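Local coordinates for hypothetical protein PA1234 (Pseudomonas aeruginosa, PDB 1Z6N) that is of unknown function but belongs to the thioredoxin family, folds as an alpha-beta-alpha sandwich and binds a magnesium ion, at residues 11-14 against 15-18; 75-78 against 79-82; 148-151 against 152-155. All blocks are in the same frame, centred on the assembly; numbering follows the deposited sequence.

Contact 1 of 3, residues 11-14 against 15-18. With MG (magnesium ion), chain B.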
loop_
_atom_site.group_PDB
_atom_site.type_symbol
_atom_site.label_atom_id
_atom_site.label_comp_id
_atom_site.label_asym_id
_atom_site.label_seq_id
_atom_site.Cartn_x
_atom_site.Cartn_y
_atom_site.Cartn_z
ATOM N N GLY A 11 -3.916 -10.842 -8.560
ATOM C CA GLY A 11 -3.304 -10.475 -7.306
ATOM C C GLY A 11 -3.979 -11.203 -6.160
ATOM O O GLY A 11 -5.167 -11.559 -6.218
ATOM N N GLU A 12 -3.201 -11.433 -5.116
ATOM C CA GLU A 12 -3.751 -12.050 -3.909
ATOM C C GLU A 12 -4.320 -11.020 -2.935
ATOM O O GLU A 12 -3.852 -9.878 -2.891
ATOM C CB GLU A 12 -2.686 -12.914 -3.244
ATOM C CG GLU A 12 -2.219 -14.029 -4.196
ATOM C CD GLU A 12 -1.491 -15.186 -3.529
ATOM O OE1 GLU A 12 -0.257 -15.307 -3.752
ATOM O OE2 GLU A 12 -2.144 -15.998 -2.824
ATOM N N ASP A 13 -5.339 -11.413 -2.167
ATOM C CA ASP A 13 -5.807 -10.527 -1.113
ATOM C C ASP A 13 -4.769 -10.471 0.018
ATOM O O ASP A 13 -3.852 -11.292 0.078
ATOM C CB ASP A 13 -7.231 -10.866 -0.632
ATOM C CG ASP A 13 -7.337 -12.269 -0.061
ATOM O OD1 ASP A 13 -6.510 -12.637 0.804
ATOM O OD2 ASP A 13 -8.272 -13.014 -0.459
ATOM N N PHE A 14 -4.900 -9.480 0.901
ATOM C CA PHE A 14 -3.894 -9.277 1.936
ATOM C C PHE A 14 -3.734 -10.481 2.844
ATOM O O PHE A 14 -2.606 -10.881 3.184
ATOM C CB PHE A 14 -4.194 -8.023 2.745
ATOM C CG PHE A 14 -3.117 -7.668 3.726
ATOM C CD1 PHE A 14 -1.887 -7.168 3.270
ATOM C CD2 PHE A 14 -3.315 -7.830 5.093
ATOM C CE1 PHE A 14 -0.874 -6.829 4.190
ATOM C CE2 PHE A 14 -2.309 -7.483 6.017
ATOM C CZ PHE A 14 -1.097 -6.987 5.551
ATOM N N ALA A 15 -4.854 -11.083 3.227
ATOM C CA ALA A 15 -4.794 -12.239 4.119
ATOM C C ALA A 15 -4.002 -13.396 3.486
ATOM O O ALA A 15 -3.222 -14.070 4.165
ATOM C CB ALA A 15 -6.192 -12.666 4.483
ATOM N N ALA A 16 -4.219 -13.643 2.199
ATOM C CA ALA A 16 -3.515 -14.720 1.521
ATOM C C ALA A 16 -2.029 -14.350 1.384
ATOM O O ALA A 16 -1.148 -15.190 1.602
ATOM C CB ALA A 16 -4.123 -14.950 0.147
ATOM N N PHE A 17 -1.751 -13.103 1.005
ATOM C CA PHE A 17 -0.366 -12.618 0.917
ATOM C C PHE A 17 0.374 -12.838 2.242
ATOM O O PHE A 17 1.468 -13.427 2.261
ATOM C CB PHE A 17 -0.438 -11.130 0.557
ATOM C CG PHE A 17 0.870 -10.401 0.631
ATOM C CD1 PHE A 17 1.818 -10.550 -0.367
ATOM C CD2 PHE A 17 1.117 -9.526 1.683
ATOM C CE1 PHE A 17 3.034 -9.816 -0.307
ATOM C CE2 PHE A 17 2.310 -8.811 1.741
ATOM C CZ PHE A 17 3.258 -8.958 0.735
ATOM N N VAL A 18 -0.224 -12.407 3.355
ATOM C CA VAL A 18 0.423 -12.615 4.656
ATOM C C VAL A 18 0.620 -14.102 4.931
ATOM O O VAL A 18 1.655 -14.505 5.478
ATOM C CB VAL A 18 -0.380 -11.955 5.768
ATOM C CG1 VAL A 18 0.157 -12.336 7.151
ATOM C CG2 VAL A 18 -0.351 -10.425 5.558
HETATM MG MG MG B . -9.119 -14.783 0.189
HETATM O O HOH W 1 -7.560 -15.032 1.528
HETATM O O HOH W 2 -9.988 -16.505 0.882
HETATM O O HOH W 3 -8.167 -15.637 -1.274
HETATM O O HOH W 4 -10.792 -14.382 -1.025
HETATM O O HOH W 5 -10.181 -13.616 1.680
#

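Contact 2 of 3, residues 75-78 against 79-82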
loop_
_atom_site.group_PDB
_atom_site.type_symbol
_atom_site.label_atom_id
_atom_site.label_comp_id
_atom_site.label_asym_id
_atom_site.label_seq_id
_atom_site.Cartn_x
_atom_site.Cartn_y
_atom_site.Cartn_z
ATOM N N ALA A 75 -0.533 -1.018 6.928
ATOM C CA ALA A 75 -1.294 0.242 7.058
ATOM C C ALA A 75 -2.419 0.324 6.029
ATOM O O ALA A 75 -3.557 0.681 6.369
ATOM C CB ALA A 75 -0.362 1.452 6.952
ATOM N N LEU A 76 -2.107 0.008 4.774
ATOM C CA LEU A 76 -3.106 0.092 3.711
ATOM C C LEU A 76 -4.205 -0.965 3.887
ATOM O O LEU A 76 -5.368 -0.701 3.594
ATOM C CB LEU A 76 -2.460 0.045 2.318
ATOM C CG LEU A 76 -1.570 1.261 1.996
ATOM C CD1 LEU A 76 -0.941 1.090 0.623
ATOM C CD2 LEU A 76 -2.356 2.586 2.072
ATOM N N ASP A 77 -3.845 -2.134 4.400
ATOM C CA ASP A 77 -4.860 -3.127 4.741
ATOM C C ASP A 77 -5.785 -2.642 5.856
ATOM O O ASP A 77 -7.008 -2.859 5.814
ATOM C CB ASP A 77 -4.212 -4.448 5.131
ATOM C CG ASP A 77 -5.229 -5.446 5.657
ATOM O OD1 ASP A 77 -6.021 -5.959 4.831
ATOM O OD2 ASP A 77 -5.238 -5.692 6.886
ATOM N N PHE A 78 -5.215 -1.967 6.848
ATOM C CA PHE A 78 -6.034 -1.383 7.913
ATOM C C PHE A 78 -7.054 -0.413 7.309
ATOM O O PHE A 78 -8.237 -0.459 7.652
ATOM C CB PHE A 78 -5.140 -0.724 8.953
ATOM C CG PHE A 78 -5.881 -0.142 10.125
ATOM C CD1 PHE A 78 -6.667 -0.943 10.955
ATOM C CD2 PHE A 78 -5.751 1.204 10.429
ATOM C CE1 PHE A 78 -7.344 -0.383 12.055
ATOM C CE2 PHE A 78 -6.418 1.762 11.530
ATOM C CZ PHE A 78 -7.208 0.961 12.332
ATOM N N ALA A 79 -6.610 0.410 6.359
ATOM C CA ALA A 79 -7.508 1.350 5.678
ATOM C C ALA A 79 -8.623 0.638 4.920
ATOM O O ALA A 79 -9.777 1.054 4.972
ATOM C CB ALA A 79 -6.732 2.292 4.753
ATOM N N GLN A 80 -8.294 -0.462 4.233
ATOM C CA GLN A 80 -9.315 -1.184 3.485
ATOM C C GLN A 80 -10.324 -1.879 4.412
ATOM O O GLN A 80 -11.491 -2.059 4.054
ATOM C CB GLN A 80 -8.674 -2.171 2.508
ATOM C CG GLN A 80 -8.372 -3.551 3.076
ATOM C CD GLN A 80 -7.839 -4.502 2.016
ATOM O OE1 GLN A 80 -6.928 -5.328 2.262
ATOM N NE2 GLN A 80 -8.382 -4.384 0.815
ATOM N N ARG A 81 -9.885 -2.250 5.613
ATOM C CA ARG A 81 -10.797 -2.845 6.581
ATOM C C ARG A 81 -11.753 -1.799 7.160
ATOM O O ARG A 81 -12.910 -2.106 7.457
ATOM C CB ARG A 81 -10.015 -3.573 7.676
ATOM C CG ARG A 81 -9.362 -4.834 7.130
ATOM C CD ARG A 81 -8.686 -5.672 8.199
ATOM N NE ARG A 81 -7.453 -5.066 8.695
ATOM C CZ ARG A 81 -7.310 -4.555 9.916
ATOM N NH1 ARG A 81 -8.331 -4.569 10.768
ATOM N NH2 ARG A 81 -6.145 -4.032 10.288
ATOM N N LEU A 82 -11.271 -0.564 7.289
ATOM C CA LEU A 82 -12.109 0.550 7.761
ATOM C C LEU A 82 -13.002 1.110 6.658
ATOM O O LEU A 82 -14.086 1.645 6.922
ATOM C CB LEU A 82 -11.233 1.673 8.310
ATOM C CG LEU A 82 -10.387 1.393 9.556
ATOM C CD1 LEU A 82 -9.438 2.556 9.767
ATOM C CD2 LEU A 82 -11.231 1.153 10.807
HETATM O O HOH W 6 -3.536 -4.485 8.649
#

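Contact 3 of 3, residues 148-151 against 152-155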
loop_
_atom_site.group_PDB
_atom_site.type_symbol
_atom_site.label_atom_id
_atom_site.label_comp_id
_atom_site.label_asym_id
_atom_site.label_seq_id
_atom_site.Cartn_x
_atom_site.Cartn_y
_atom_site.Cartn_z
ATOM N N GLY A 148 7.595 1.831 12.728
ATOM C CA GLY A 148 6.153 2.033 12.572
ATOM C C GLY A 148 5.573 3.412 12.880
ATOM O O GLY A 148 4.352 3.582 12.954
ATOM N N ASP A 149 6.422 4.419 13.017
ATOM C CA ASP A 149 5.911 5.732 13.399
ATOM C C ASP A 149 5.225 6.508 12.259
ATOM O O ASP A 149 4.649 7.570 12.495
ATOM C CB ASP A 149 7.006 6.570 14.075
ATOM C CG ASP A 149 7.472 5.973 15.404
ATOM O OD1 ASP A 149 6.770 5.110 15.971
ATOM O OD2 ASP A 149 8.549 6.382 15.885
ATOM N N TYR A 150 5.271 5.965 11.041
ATOM C CA TYR A 150 4.677 6.626 9.872
ATOM C C TYR A 150 3.620 5.761 9.173
ATOM O O TYR A 150 3.361 5.938 7.977
ATOM C CB TYR A 150 5.762 7.012 8.865
ATOM C CG TYR A 150 6.699 8.105 9.312
ATOM C CD1 TYR A 150 7.836 7.813 10.058
ATOM C CD2 TYR A 150 6.469 9.433 8.948
ATOM C CE1 TYR A 150 8.715 8.799 10.448
ATOM C CE2 TYR A 150 7.346 10.446 9.339
ATOM C CZ TYR A 150 8.463 10.123 10.096
ATOM O OH TYR A 150 9.329 11.120 10.480
ATOM N N LEU A 151 2.993 4.843 9.913
ATOM C CA LEU A 151 1.928 4.020 9.335
ATOM C C LEU A 151 0.759 4.845 8.825
ATOM O O LEU A 151 0.268 4.605 7.721
ATOM C CB LEU A 151 1.413 2.977 10.330
ATOM C CG LEU A 151 2.262 1.734 10.553
ATOM C CD1 LEU A 151 2.118 0.715 9.467
ATOM C CD2 LEU A 151 3.699 2.069 10.724
ATOM N N GLU A 152 0.317 5.826 9.610
ATOM C CA GLU A 152 -0.801 6.659 9.191
ATOM C C GLU A 152 -0.480 7.405 7.879
ATOM O O GLU A 152 -1.374 7.653 7.062
ATOM C CB GLU A 152 -1.161 7.663 10.279
ATOM C CG GLU A 152 -0.091 8.706 10.512
ATOM C CD GLU A 152 -0.349 9.548 11.740
ATOM O OE1 GLU A 152 -0.685 8.975 12.803
ATOM O OE2 GLU A 152 -0.203 10.783 11.640
ATOM N N HIS A 153 0.797 7.741 7.692
ATOM C CA HIS A 153 1.233 8.507 6.512
ATOM C C HIS A 153 1.083 7.731 5.205
ATOM O O HIS A 153 0.840 8.344 4.146
ATOM C CB HIS A 153 2.686 8.975 6.660
ATOM C CG HIS A 153 2.935 9.810 7.876
ATOM N ND1 HIS A 153 2.914 9.286 9.152
ATOM C CD2 HIS A 153 3.229 11.124 8.013
ATOM C CE1 HIS A 153 3.175 10.245 10.022
ATOM N NE2 HIS A 153 3.375 11.370 9.358
ATOM N N ALA A 154 1.228 6.404 5.261
ATOM C CA ALA A 154 1.018 5.592 4.067
ATOM C C ALA A 154 -0.440 5.740 3.626
ATOM O O ALA A 154 -0.728 5.903 2.432
ATOM C CB ALA A 154 1.360 4.116 4.348
ATOM N N ILE A 155 -1.350 5.713 4.599
ATOM C CA ILE A 155 -2.774 5.892 4.337
ATOM C C ILE A 155 -3.051 7.287 3.786
ATOM O O ILE A 155 -3.764 7.434 2.785
ATOM C CB ILE A 155 -3.627 5.636 5.600
ATOM C CG1 ILE A 155 -3.434 4.186 6.094
ATOM C CG2 ILE A 155 -5.098 5.921 5.320
ATOM C CD1 ILE A 155 -4.039 3.921 7.488
HETATM O O HOH W 7 1.511 6.485 12.297
#

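Contact 1 of 3, residues 11-14 against 15-18
OD1 of Asp13 accepts from Ala16 N at 2.9 Å, met nearly along its C-O axis, and so caps the helix. In the same first turn the backbone takes over, with Phe17 N donating to Asp13 O and Val18 N to Phe14 O at 2.8 Å, both almost straight. The aspartate can serve the helix end because its CG stands between the backbone N and the carbonyl carbon (chi1 61°), which folds the carboxylate back over the first turn. The two oxygens then divide the work. OD2 binds the magnesium ion at 2.1 Å, and five waters complete a six-coordinate shell. Water 1, itself on the metal, donates to Asp13 OD1 at 2.7 Å, so OD1 is gripped by one amide and one metal-bound water. These partners hold the carboxylate against rotation, and the positive charge of the ion and the helix end would both be expected to stabilise its anionic form.

On the inner side of the same turn, with CG anti to its backbone N (chi1 -173°), the buried Phe14 ring is placed alongside the helix, where Val18 CG2 can cover one face. That methyl lies 3.7 Å from the ring centroid, in a CH-pi contact offset toward the rim. Phe17 arrives obliquely, its CD2 4.1 Å from Phe14 CD1. Helices 23-39 and 67-82 supply further walls around Phe14, including Val29 and Leu73, and Ile90 of strand 86-91 touches both aromatic side chains. OE2 of Glu12, hydrogen-bonded to His20, also lies 3.7 Å from Ala16 CB. The whole is a classic aspartate N-cap, here doubling as a largely hydrated magnesium site at the start of helix 14-19 in a thioredoxin-family protein.

Contact 2 of 3, residues 75-78 against 79-82
Asp77 and Arg81 form an i to i+4 salt bridge within one helix, and beside it Phe78 and Leu82 make an apolar contact of the same spacing; both lie on the last turns of helix 67-82, the crossover helix of a beta-alpha-beta unit. The charged pair is joined by Arg81 NE and Asp77 OD2 at 2.9 Å. The carboxylate oxygen lies close to the guanidinium plane, but the donor comes at it from well above the carboxylate plane, 47° out, so the two flat groups are tilted against each other rather than stacked or coplanar. Water 6 closes a small ring with the pair, donating to Asp77 OD2 at 2.7 Å and accepting from Arg81 NH2 at 3.1 Å. Two partners thus hold OD2 of a buried aspartate. The arginine reaches back because its chain bends at chi3 (-72°), and NH2 goes on to a second salt bridge with Glu37; carboxylates from two helices would therefore be expected to share the guanidinium charge.

The bend also brings Arg81 NH2 to the edge of the Phe78 ring, 3.2 Å from Phe78 CD1 and near the ring plane, a geometry that excludes a cation-pi stack over the face. One face is taken instead by Leu82, whose CD1 lies 3.9 Å from the ring centroid in a CH-pi contact. Beneath these side chains run the ordinary i to i+4 bonds, among them Ala79 N to Ala75 O and Gln80 N to Leu76 O.

Outward from the helix, Phe78 packs on Leu36 and Glu37 of helix 23-39, and Asp77 abuts Phe14 of helix 14-19. Ala75 and Ala79 face helix 151-164, while Leu76 and Gln80 touch Leu88 of strand 86-91.

Contact 3 of 3, residues 148-151 against 152-155
Tyr150 O turns toward the amides of His153 and Ala154 as a type I beta turn, Gly148 to Leu151, leads into helix 151-164. The bonds it accepts are weak: His153 N at 3.1 Å with a bent angle, and Ala154 N at 3.5 Å. Ala154 N makes a further weak bond to Leu151 O. Gly148, with a positive phi of 91°, closes the preceding helix in a Schellman motif, so one helix ends and the next begins within a few residues.

Tyr150 presents its ring edge to the face of His153 in an edge-to-face pair, centroids 4.7 Å apart and planes at 53°, well short of perpendicular. CD2 of Tyr150 stands over the centre of the imidazole and is almost equidistant from its atoms, His153 CE1 at 3.6 Å being among the nearest. The imidazole gets beneath it because His153 CG lies anti to its own carbonyl carbon (chi1 -57°), so that the ring reaches back toward the start of the helix, with ND1 3.3 Å from Tyr150 CA. Ala133 of helix 132-137 touches both side chains, and Ala141, Ala144 and Tyr145 pack on the tyrosine.

Water 7 serves the first turn, accepting from Glu152 N at 3.0 Å and making longer, weak bonds to Asp149 O and Glu152 OE1. Asp149 itself points its OD1 to Lys35 in a salt bridge. The chemistry is that of a helix start without a side-chain cap from the turn: a solvent molecule satisfies one of its first amides, and the carboxylate of Glu152, in the first turn, would probably interact favourably with the helix dipole. The backbone bonds across the join are weak, and the edge-to-face Tyr150-His153 pair adds a side-chain contact between turn and helix.

In the fold
From the N terminus, the three contacts follow in series along the chain; none nests in or crosses another. Each is local: contact 1 and contact 3 join a loop or turn to the start of helix 14-19 and helix 151-164, and contact 2 lies within the last turns of helix 67-82. Contact 2 is the meeting point. On one side the Phe14 side chain of contact 1 lies against Asp77 and Gln80; on another, Leu151, Ala154 and Ile155 of contact 3 pack on Ala75, Leu76 and Ala79. Contacts 1 and 3 do not touch, their nearest atoms being about 9 Å apart. Helix 67-82 thus ties the magnesium-bearing N-terminal segment to the C-terminal helix beside the central sheet.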